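Local coordinates for protein ORF98 PTP-2 (Cydia pomonella granulosis virus, PDB 6I28) that probably removes phosphate from tyrosine and from serine or threonine residues of proteins, as a viral member of the dual-specificity phosphatase family, at residues A[8-12]-A[29-33]; A[62-67]-A[84-88]; A[116-120]-A[150-154]. One frame throughout, in Å; residues are numbered along the deposited sequence.

Interaction 1 of 3, residues A[8-12]-A[29-33]; sequences MYDAT and AMRHF
With chi1 at 167°, the ring of Y9 swings away from its own backbone N and over the first turns of helix 27-36, where M30 and F33, both also extended at chi1, frame it from two directions. M30 runs alongside the tyrosine, pointing the same way. Its CG sits over one ring face in a CH-pi contact, 4.1 Å from the centroid, and the chain continues straight so that M30 CE ends beside Y9 OH at 3.9 Å. The sulfur makes a Met-aromatic contact, oblique and longer.

F33 crosses Y9 at about a right angle. The edge of the tyrosine faces the phenylalanine ring in a T-shaped stack, centroids 5.5 Å apart and planes at 68°; the nearest atoms are Y9 CD2 and F33 CG at 3.7 Å. A11 CB also lies over a face of F33 in a CH-pi contact, 4.2 Å from the ring centroid and displaced toward the rim. No direct hydrogen bond joins the two segments. Instead water 1 bridges them, accepting from Y9 N at 3.0 Å and donating to A29 O at 2.9 Å. Close to this water, Y9 CB and A29 CB pack at 4.1 Å.

The buried hydroxyl of Y9 is held by G22 O, and both Y9 and M30 touch L101 and H103 of strand 100-103. Thus the segment leading into edge strand 11-13 is clamped to helix 27-36 on one face of the mixed sheet, the layered alpha/beta architecture of the cysteine-dependent phosphatase fold.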
loop_
_atom_site.group_PDB
_atom_site.type_symbol
_atom_site.label_atom_id
_atom_site.label_comp_id
_atom_site.label_asym_id
_atom_site.label_seq_id
_atom_site.Cartn_x
_atom_site.Cartn_y
_atom_site.Cartn_z
ATOM N N MET A 8 -13.088 -8.739 13.308
ATOM C CA MET A 8 -12.732 -9.615 12.165
ATOM C C MET A 8 -12.750 -8.825 10.838
ATOM O O MET A 8 -13.070 -9.370 9.768
ATOM C CB MET A 8 -13.678 -10.804 12.087
ATOM C CG MET A 8 -15.132 -10.443 12.258
ATOM S SD MET A 8 -15.837 -9.696 10.787
ATOM C CE MET A 8 -17.018 -8.541 11.486
ATOM N N TYR A 9 -12.400 -7.544 10.890
ATOM C CA TYR A 9 -12.066 -6.839 9.660
ATOM C C TYR A 9 -10.814 -7.493 9.080
ATOM O O TYR A 9 -9.870 -7.804 9.804
ATOM C CB TYR A 9 -11.889 -5.340 9.932
ATOM C CG TYR A 9 -11.256 -4.581 8.805
ATOM C CD1 TYR A 9 -11.929 -4.328 7.621
ATOM C CD2 TYR A 9 -9.966 -4.128 8.927
ATOM C CE1 TYR A 9 -11.284 -3.627 6.579
ATOM C CE2 TYR A 9 -9.317 -3.482 7.912
ATOM C CZ TYR A 9 -9.974 -3.207 6.738
ATOM O OH TYR A 9 -9.311 -2.535 5.712
ATOM N N ASP A 10 -10.831 -7.740 7.771
ATOM C CA ASP A 10 -9.794 -8.525 7.116
ATOM C C ASP A 10 -8.674 -7.588 6.687
ATOM O O ASP A 10 -8.684 -6.993 5.580
ATOM C CB ASP A 10 -10.360 -9.311 5.939
ATOM C CG ASP A 10 -9.265 -9.869 5.044
ATOM O OD1 ASP A 10 -8.320 -10.496 5.590
ATOM O OD2 ASP A 10 -9.335 -9.643 3.802
ATOM N N ALA A 11 -7.686 -7.481 7.572
ATOM C CA ALA A 11 -6.431 -6.804 7.324
ATOM C C ALA A 11 -5.328 -7.506 8.108
ATOM O O ALA A 11 -5.565 -8.111 9.161
ATOM C CB ALA A 11 -6.541 -5.337 7.710
ATOM N N THR A 12 -4.111 -7.368 7.610
ATOM C CA THR A 12 -2.962 -8.093 8.118
ATOM C C THR A 12 -1.804 -7.132 8.386
ATOM O O THR A 12 -1.524 -6.241 7.569
ATOM C CB THR A 12 -2.533 -9.148 7.108
ATOM O OG1 THR A 12 -3.673 -9.847 6.603
ATOM C CG2 THR A 12 -1.577 -10.118 7.748
ATOM N N ALA A 29 -16.561 -2.524 11.889
ATOM C CA ALA A 29 -15.458 -3.470 12.015
ATOM C C ALA A 29 -14.117 -2.815 11.672
ATOM O O ALA A 29 -13.131 -2.986 12.385
ATOM C CB ALA A 29 -15.730 -4.680 11.126
ATOM N N MET A 30 -14.057 -2.060 10.572
ATOM C CA MET A 30 -12.826 -1.400 10.179
ATOM C C MET A 30 -12.386 -0.402 11.236
ATOM O O MET A 30 -11.215 -0.347 11.603
ATOM C CB MET A 30 -13.040 -0.705 8.851
ATOM C CG MET A 30 -11.816 -0.047 8.309
ATOM S SD MET A 30 -12.191 0.945 6.866
ATOM C CE MET A 30 -10.595 1.135 6.225
ATOM N N ARG A 31 -13.316 0.409 11.728
ATOM C CA ARG A 31 -12.977 1.352 12.786
ATOM C C ARG A 31 -12.455 0.630 14.018
ATOM O O ARG A 31 -11.457 1.051 14.610
ATOM C CB ARG A 31 -14.208 2.208 13.097
ATOM C CG ARG A 31 -14.009 3.219 14.216
ATOM C CD ARG A 31 -15.324 3.943 14.535
ATOM N NE ARG A 31 -15.305 4.634 15.818
ATOM C CZ ARG A 31 -14.902 5.891 15.992
ATOM N NH1 ARG A 31 -14.482 6.613 14.962
ATOM N NH2 ARG A 31 -14.939 6.432 17.215
ATOM N N HIS A 32 -13.087 -0.478 14.399
ATOM C CA HIS A 32 -12.622 -1.262 15.540
ATOM C C HIS A 32 -11.196 -1.762 15.336
ATOM O O HIS A 32 -10.373 -1.694 16.249
ATOM C CB HIS A 32 -13.565 -2.431 15.757
ATOM C CG HIS A 32 -13.273 -3.244 16.977
ATOM N ND1 HIS A 32 -12.626 -4.463 16.923
ATOM C CD2 HIS A 32 -13.576 -3.040 18.281
ATOM C CE1 HIS A 32 -12.546 -4.975 18.141
ATOM N NE2 HIS A 32 -13.113 -4.131 18.982
ATOM N N PHE A 33 -10.871 -2.227 14.127
ATOM C CA PHE A 33 -9.515 -2.692 13.835
ATOM C C PHE A 33 -8.503 -1.552 13.910
ATOM O O PHE A 33 -7.421 -1.696 14.508
ATOM C CB PHE A 33 -9.488 -3.345 12.470
ATOM C CG PHE A 33 -8.142 -3.872 12.083
ATOM C CD1 PHE A 33 -7.141 -3.028 11.584
ATOM C CD2 PHE A 33 -7.866 -5.229 12.232
ATOM C CE1 PHE A 33 -5.907 -3.526 11.232
ATOM C CE2 PHE A 33 -6.651 -5.722 11.884
ATOM C CZ PHE A 33 -5.647 -4.866 11.376
HETATM O O HOH W 1 -12.766 -5.723 13.265
#

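Interaction 2 of 3, residues A[62-67]-A[84-88]; sequences GDHLHV and MLFNY
L65 and Y88 overlap lengthwise and head opposite ways, the leucine from strand 64-68, the tyrosine from helix 82-95. L65 CD2 settles over one face of the Y88 ring, 3.7 Å from its centroid and 19° off the normal, nearest to the CG end at 3.5 Å from Y88 CG. Farther along the same ring, L65 CB lies 3.8 Å from Y88 CZ. Y88, extended at chi1 (-177°), carries its hydroxyl back to the turn before the strand and donates to G62 O at 2.7 Å. That oxygen lies near the ring plane, while the donor is tilted 27° from the carbonyl plane. Ring rotation is thereby restrained by a methyl on a face and a bond at the rim.

The other end is wholly apolar. V67 CG2 meets L85 CD2 tip to tip at 3.8 Å, and the twice-bent chain of M84 brings its CE equally close to the same valine methyl. L85 CD2 also touches L65 CD2, at 3.7 Å.

The strand and helix segments run nearly antiparallel, their axes 10.9 Å apart. In the chain, helix 82-95 falls between parallel strands 64-68 and 100-103, a beta-alpha-beta crossover of the mixed sheet. Strand 64-68 lies outermost, beside 41-46, which L85 and Y88 also touch. H64 turns the other way, onto helix 51-57, and helix 110-123 backs L85 through L114.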
loop_
_atom_site.group_PDB
_atom_site.type_symbol
_atom_site.label_atom_id
_atom_site.label_comp_id
_atom_site.label_asym_id
_atom_site.label_seq_id
_atom_site.Cartn_x
_atom_site.Cartn_y
_atom_site.Cartn_z
ATOM N N GLY A 62 -5.497 15.023 7.356
ATOM C CA GLY A 62 -4.243 14.662 6.831
ATOM C C GLY A 62 -3.867 13.234 7.089
ATOM O O GLY A 62 -2.942 12.742 6.469
ATOM N N ASP A 63 -4.561 12.566 8.008
ATOM C CA ASP A 63 -4.253 11.177 8.331
ATOM C C ASP A 63 -5.115 10.191 7.579
ATOM O O ASP A 63 -4.913 8.965 7.740
ATOM C CB ASP A 63 -4.357 10.902 9.833
ATOM C CG ASP A 63 -3.269 11.594 10.639
ATOM O OD1 ASP A 63 -2.221 11.971 10.069
ATOM O OD2 ASP A 63 -3.486 11.817 11.839
ATOM N N HIS A 64 -5.916 10.650 6.636
ATOM C CA HIS A 64 -6.683 9.747 5.776
ATOM C C HIS A 64 -6.603 10.266 4.350
ATOM O O HIS A 64 -7.112 11.351 4.051
ATOM C CB HIS A 64 -8.125 9.633 6.238
ATOM C CG HIS A 64 -8.866 8.508 5.596
ATOM N ND1 HIS A 64 -10.049 8.009 6.102
ATOM C CD2 HIS A 64 -8.584 7.778 4.490
ATOM C CE1 HIS A 64 -10.452 7.013 5.330
ATOM N NE2 HIS A 64 -9.581 6.856 4.347
ATOM N N LEU A 65 -5.916 9.523 3.507
ATOM C CA LEU A 65 -5.691 9.804 2.106
ATOM C C LEU A 65 -6.479 8.833 1.241
ATOM O O LEU A 65 -6.457 7.628 1.471
ATOM C CB LEU A 65 -4.209 9.646 1.777
ATOM C CG LEU A 65 -3.720 9.935 0.354
ATOM C CD1 LEU A 65 -4.144 11.360 0.068
ATOM C CD2 LEU A 65 -2.232 9.794 0.170
ATOM N N HIS A 66 -7.081 9.349 0.194
ATOM C CA HIS A 66 -7.828 8.580 -0.792
ATOM C C HIS A 66 -7.264 8.863 -2.174
ATOM O O HIS A 66 -7.097 10.023 -2.545
ATOM C CB HIS A 66 -9.324 8.972 -0.761
ATOM C CG HIS A 66 -10.126 8.404 -1.888
ATOM N ND1 HIS A 66 -10.924 9.178 -2.709
ATOM C CD2 HIS A 66 -10.240 7.135 -2.350
ATOM C CE1 HIS A 66 -11.506 8.415 -3.616
ATOM N NE2 HIS A 66 -11.096 7.172 -3.427
ATOM N N VAL A 67 -7.015 7.814 -2.956
ATOM C CA VAL A 67 -6.827 7.934 -4.393
ATOM C C VAL A 67 -7.895 7.083 -5.081
ATOM O O VAL A 67 -7.961 5.864 -4.850
ATOM C CB VAL A 67 -5.423 7.481 -4.853
ATOM C CG1 VAL A 67 -5.365 7.538 -6.365
ATOM C CG2 VAL A 67 -4.331 8.345 -4.267
ATOM N N MET A 84 3.492 10.336 -5.216
ATOM C CA MET A 84 2.788 11.021 -4.136
ATOM C C MET A 84 2.433 10.044 -3.015
ATOM O O MET A 84 2.669 10.305 -1.829
ATOM C CB MET A 84 1.531 11.706 -4.702
ATOM C CG MET A 84 0.701 12.501 -3.699
ATOM S SD MET A 84 -0.382 11.398 -2.720
ATOM C CE MET A 84 -1.658 11.003 -3.927
ATOM N N LEU A 85 1.964 8.848 -3.365
ATOM C CA LEU A 85 1.598 7.888 -2.336
ATOM C C LEU A 85 2.817 7.451 -1.535
ATOM O O LEU A 85 2.773 7.343 -0.311
ATOM C CB LEU A 85 0.939 6.679 -2.989
ATOM C CG LEU A 85 -0.516 6.941 -3.429
ATOM C CD1 LEU A 85 -0.945 5.863 -4.393
ATOM C CD2 LEU A 85 -1.480 7.014 -2.201
ATOM N N PHE A 86 3.899 7.122 -2.225
ATOM C CA PHE A 86 5.132 6.786 -1.524
ATOM C C PHE A 86 5.568 7.849 -0.532
ATOM O O PHE A 86 5.913 7.535 0.622
ATOM C CB PHE A 86 6.278 6.487 -2.485
ATOM C CG PHE A 86 7.573 6.166 -1.773
ATOM C CD1 PHE A 86 7.832 4.893 -1.306
ATOM C CD2 PHE A 86 8.470 7.172 -1.455
ATOM C CE1 PHE A 86 8.961 4.637 -0.629
ATOM C CE2 PHE A 86 9.596 6.895 -0.750
ATOM C CZ PHE A 86 9.862 5.600 -0.404
ATOM N N ASN A 87 5.576 9.112 -0.971
ATOM C CA ASN A 87 6.017 10.210 -0.124
ATOM C C ASN A 87 5.085 10.404 1.042
ATOM O O ASN A 87 5.544 10.675 2.157
ATOM C CB ASN A 87 6.121 11.456 -0.943
ATOM C CG ASN A 87 7.299 11.427 -1.839
ATOM O OD1 ASN A 87 8.331 10.896 -1.487
ATOM N ND2 ASN A 87 7.158 12.001 -3.021
ATOM N N TYR A 88 3.778 10.202 0.843
ATOM C CA TYR A 88 2.850 10.238 1.965
ATOM C C TYR A 88 3.187 9.173 3.003
ATOM O O TYR A 88 3.319 9.444 4.210
ATOM C CB TYR A 88 1.443 10.065 1.455
ATOM C CG TYR A 88 0.386 10.150 2.510
ATOM C CD1 TYR A 88 -0.103 11.386 2.949
ATOM C CD2 TYR A 88 -0.126 9.006 3.100
ATOM C CE1 TYR A 88 -1.069 11.420 3.894
ATOM C CE2 TYR A 88 -1.111 9.059 4.047
ATOM C CZ TYR A 88 -1.596 10.279 4.446
ATOM O OH TYR A 88 -2.569 10.262 5.426
#

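Interaction 3 of 3, residues A[116-120]-A[150-154]; sequences IYYIM and LKGKC
The ring of Y117 is met obliquely by two side chains, L150 CD2 near its root and K153 CG farther out. L150 CD2 comes within 3.9 Å of Y117 CB, whereas K153 CG lies 3.7 Å from Y117 CE1. The lysine chain, bent at chi2 and chi3, follows the tyrosine outward, bringing K153 CE to 3.9 Å from Y117 OH. The lysine meets the tyrosine through its methylenes, not its ammonium group. The hydroxyl has polar partners elsewhere: the terminal carboxylate of E168 and the guanidinium of R121.

L150 is the apolar centre of the contact. Its two methyls part over helix 110-123, CD2 toward Y117 and CD1 toward I116, where L150 CD1 and I116 CG2 stand 3.7 Å apart and the side chains meet at about a right angle. On a third flank M120 passes L150 at a slant, M120 SD lying 4.1 Å from L150 CB. A bend at chi3 (52°) turns the methyl of M120 to face both L150 O and C154 SG. M120 CE rests 3.5 Å from L150 O and 3.4 Å from C154 SG, a snug fit. The type I turn from K151 to C154 makes this possible: as the chain leaves helix 144-151 it folds back, presenting K153 and C154 to the same helix as L150. The turn closes with C154 N on K151 O; just before it, L150 O accepts K153 N.

Helix 127-137 adds Y127 against I116 and L150, and A130 against M120. V167 of strand 162-167 touches M120, while V165 touches C154, so the contact joins helix 110-123 to the end of helix 144-151 and the base of the two-stranded hairpin 154-159/162-167. Helix 82-95 reaches the contact through L82, against Y117, and also packs on Y118.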
loop_
_atom_site.group_PDB
_atom_site.type_symbol
_atom_site.label_atom_id
_atom_site.label_comp_id
_atom_site.label_asym_id
_atom_site.label_seq_id
_atom_site.Cartn_x
_atom_site.Cartn_y
_atom_site.Cartn_z
ATOM N N ILE A 116 4.016 -3.285 -1.429
ATOM C CA ILE A 116 5.195 -3.935 -1.986
ATOM C C ILE A 116 6.154 -2.872 -2.480
ATOM O O ILE A 116 7.361 -2.966 -2.272
ATOM C CB ILE A 116 4.793 -4.924 -3.099
ATOM C CG1 ILE A 116 4.076 -6.165 -2.541
ATOM C CG2 ILE A 116 6.029 -5.356 -3.956
ATOM C CD1 ILE A 116 3.585 -7.201 -3.584
ATOM N N TYR A 117 5.629 -1.822 -3.107
ATOM C CA TYR A 117 6.486 -0.780 -3.651
ATOM C C TYR A 117 7.167 0.005 -2.535
ATOM O O TYR A 117 8.372 0.310 -2.616
ATOM C CB TYR A 117 5.666 0.188 -4.498
ATOM C CG TYR A 117 6.515 1.331 -5.060
ATOM C CD1 TYR A 117 7.583 1.106 -5.851
ATOM C CD2 TYR A 117 6.216 2.639 -4.761
ATOM C CE1 TYR A 117 8.368 2.152 -6.381
ATOM C CE2 TYR A 117 6.954 3.710 -5.244
ATOM C CZ TYR A 117 8.040 3.479 -6.049
ATOM O OH TYR A 117 8.810 4.512 -6.559
ATOM N N TYR A 118 6.418 0.348 -1.480
ATOM C CA TYR A 118 7.048 0.944 -0.331
ATOM C C TYR A 118 8.187 0.123 0.212
ATOM O O TYR A 118 9.243 0.679 0.512
ATOM C CB TYR A 118 6.023 1.248 0.764
ATOM C CG TYR A 118 6.621 1.976 1.914
ATOM C CD1 TYR A 118 6.788 3.351 1.830
ATOM C CD2 TYR A 118 7.099 1.328 3.063
ATOM C CE1 TYR A 118 7.355 4.057 2.823
ATOM C CE2 TYR A 118 7.657 2.090 4.119
ATOM C CZ TYR A 118 7.804 3.453 3.960
ATOM O OH TYR A 118 8.369 4.268 4.920
ATOM N N ILE A 119 8.052 -1.220 0.252
ATOM C CA ILE A 119 9.135 -2.054 0.762
ATOM C C ILE A 119 10.290 -2.165 -0.235
ATOM O O ILE A 119 11.456 -2.124 0.163
ATOM C CB ILE A 119 8.513 -3.425 1.142
ATOM C CG1 ILE A 119 7.601 -3.255 2.388
ATOM C CG2 ILE A 119 9.584 -4.508 1.369
ATOM C CD1 ILE A 119 6.927 -4.513 2.827
ATOM N N MET A 120 9.981 -2.283 -1.542
ATOM C CA MET A 120 11.000 -2.258 -2.571
ATOM C C MET A 120 11.850 -1.009 -2.488
ATOM O O MET A 120 13.077 -1.085 -2.491
ATOM C CB MET A 120 10.369 -2.328 -3.967
ATOM C CG MET A 120 9.630 -3.571 -4.291
ATOM S SD MET A 120 8.747 -3.439 -5.848
ATOM C CE MET A 120 10.045 -2.901 -6.942
ATOM N N LEU A 150 5.606 -2.294 -11.075
ATOM C CA LEU A 150 6.591 -2.344 -10.013
ATOM C C LEU A 150 7.947 -2.781 -10.530
ATOM O O LEU A 150 8.988 -2.197 -10.176
ATOM C CB LEU A 150 6.104 -3.295 -8.924
ATOM C CG LEU A 150 4.823 -2.901 -8.204
ATOM C CD1 LEU A 150 4.667 -3.652 -6.921
ATOM C CD2 LEU A 150 4.919 -1.454 -7.940
ATOM N N LYS A 151 7.961 -3.827 -11.353
ATOM C CA LYS A 151 9.193 -4.238 -12.017
ATOM C C LYS A 151 9.782 -3.097 -12.832
ATOM O O LYS A 151 11.003 -2.939 -12.904
ATOM C CB LYS A 151 8.931 -5.456 -12.900
ATOM C CG LYS A 151 8.525 -6.710 -12.138
ATOM C CD LYS A 151 8.501 -7.945 -13.124
ATOM C CE LYS A 151 8.255 -9.287 -12.425
ATOM N NZ LYS A 151 7.930 -10.412 -13.437
ATOM N N GLY A 152 8.927 -2.287 -13.456
ATOM C CA GLY A 152 9.397 -1.151 -14.221
ATOM C C GLY A 152 10.062 -0.065 -13.405
ATOM O O GLY A 152 10.740 0.791 -13.995
ATOM N N LYS A 153 9.900 -0.087 -12.078
ATOM C CA LYS A 153 10.601 0.846 -11.210
ATOM C C LYS A 153 12.017 0.385 -10.879
ATOM O O LYS A 153 12.761 1.125 -10.229
ATOM C CB LYS A 153 9.846 1.048 -9.890
ATOM C CG LYS A 153 8.404 1.485 -10.009
ATOM C CD LYS A 153 8.155 2.646 -10.937
ATOM C CE LYS A 153 8.754 3.888 -10.458
ATOM N NZ LYS A 153 8.121 5.012 -11.235
ATOM N N CYS A 154 12.401 -0.826 -11.252
ATOM C CA CYS A 154 13.709 -1.348 -10.906
ATOM C C CYS A 154 14.657 -1.187 -12.082
ATOM O O CYS A 154 14.314 -1.531 -13.212
ATOM C CB CYS A 154 13.679 -2.821 -10.503
ATOM S SG CYS A 154 12.450 -3.273 -9.310
#

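Interactions 1 and 2 both pack a helix on the mixed sheet, but from opposite faces: helix 27-36 in the first, 82-95 in the second. Each is partly buried and centred on a tyrosine, yet interaction 1 pairs two rings and bridges by water, whereas interaction 2 has one ring under a leucine methyl, further apolar packing and a direct hydrogen bond. Interaction 3 is the buried one, joining helices and the hairpin root without any mixed-sheet strand and with no hydrogen bond across it. It touches interaction 2 where F86 meets Y118 and Y117, so helices 82-95 and 110-123 pack on each other; interaction 1 lies across the molecule from interaction 3, centres about 26 Å apart.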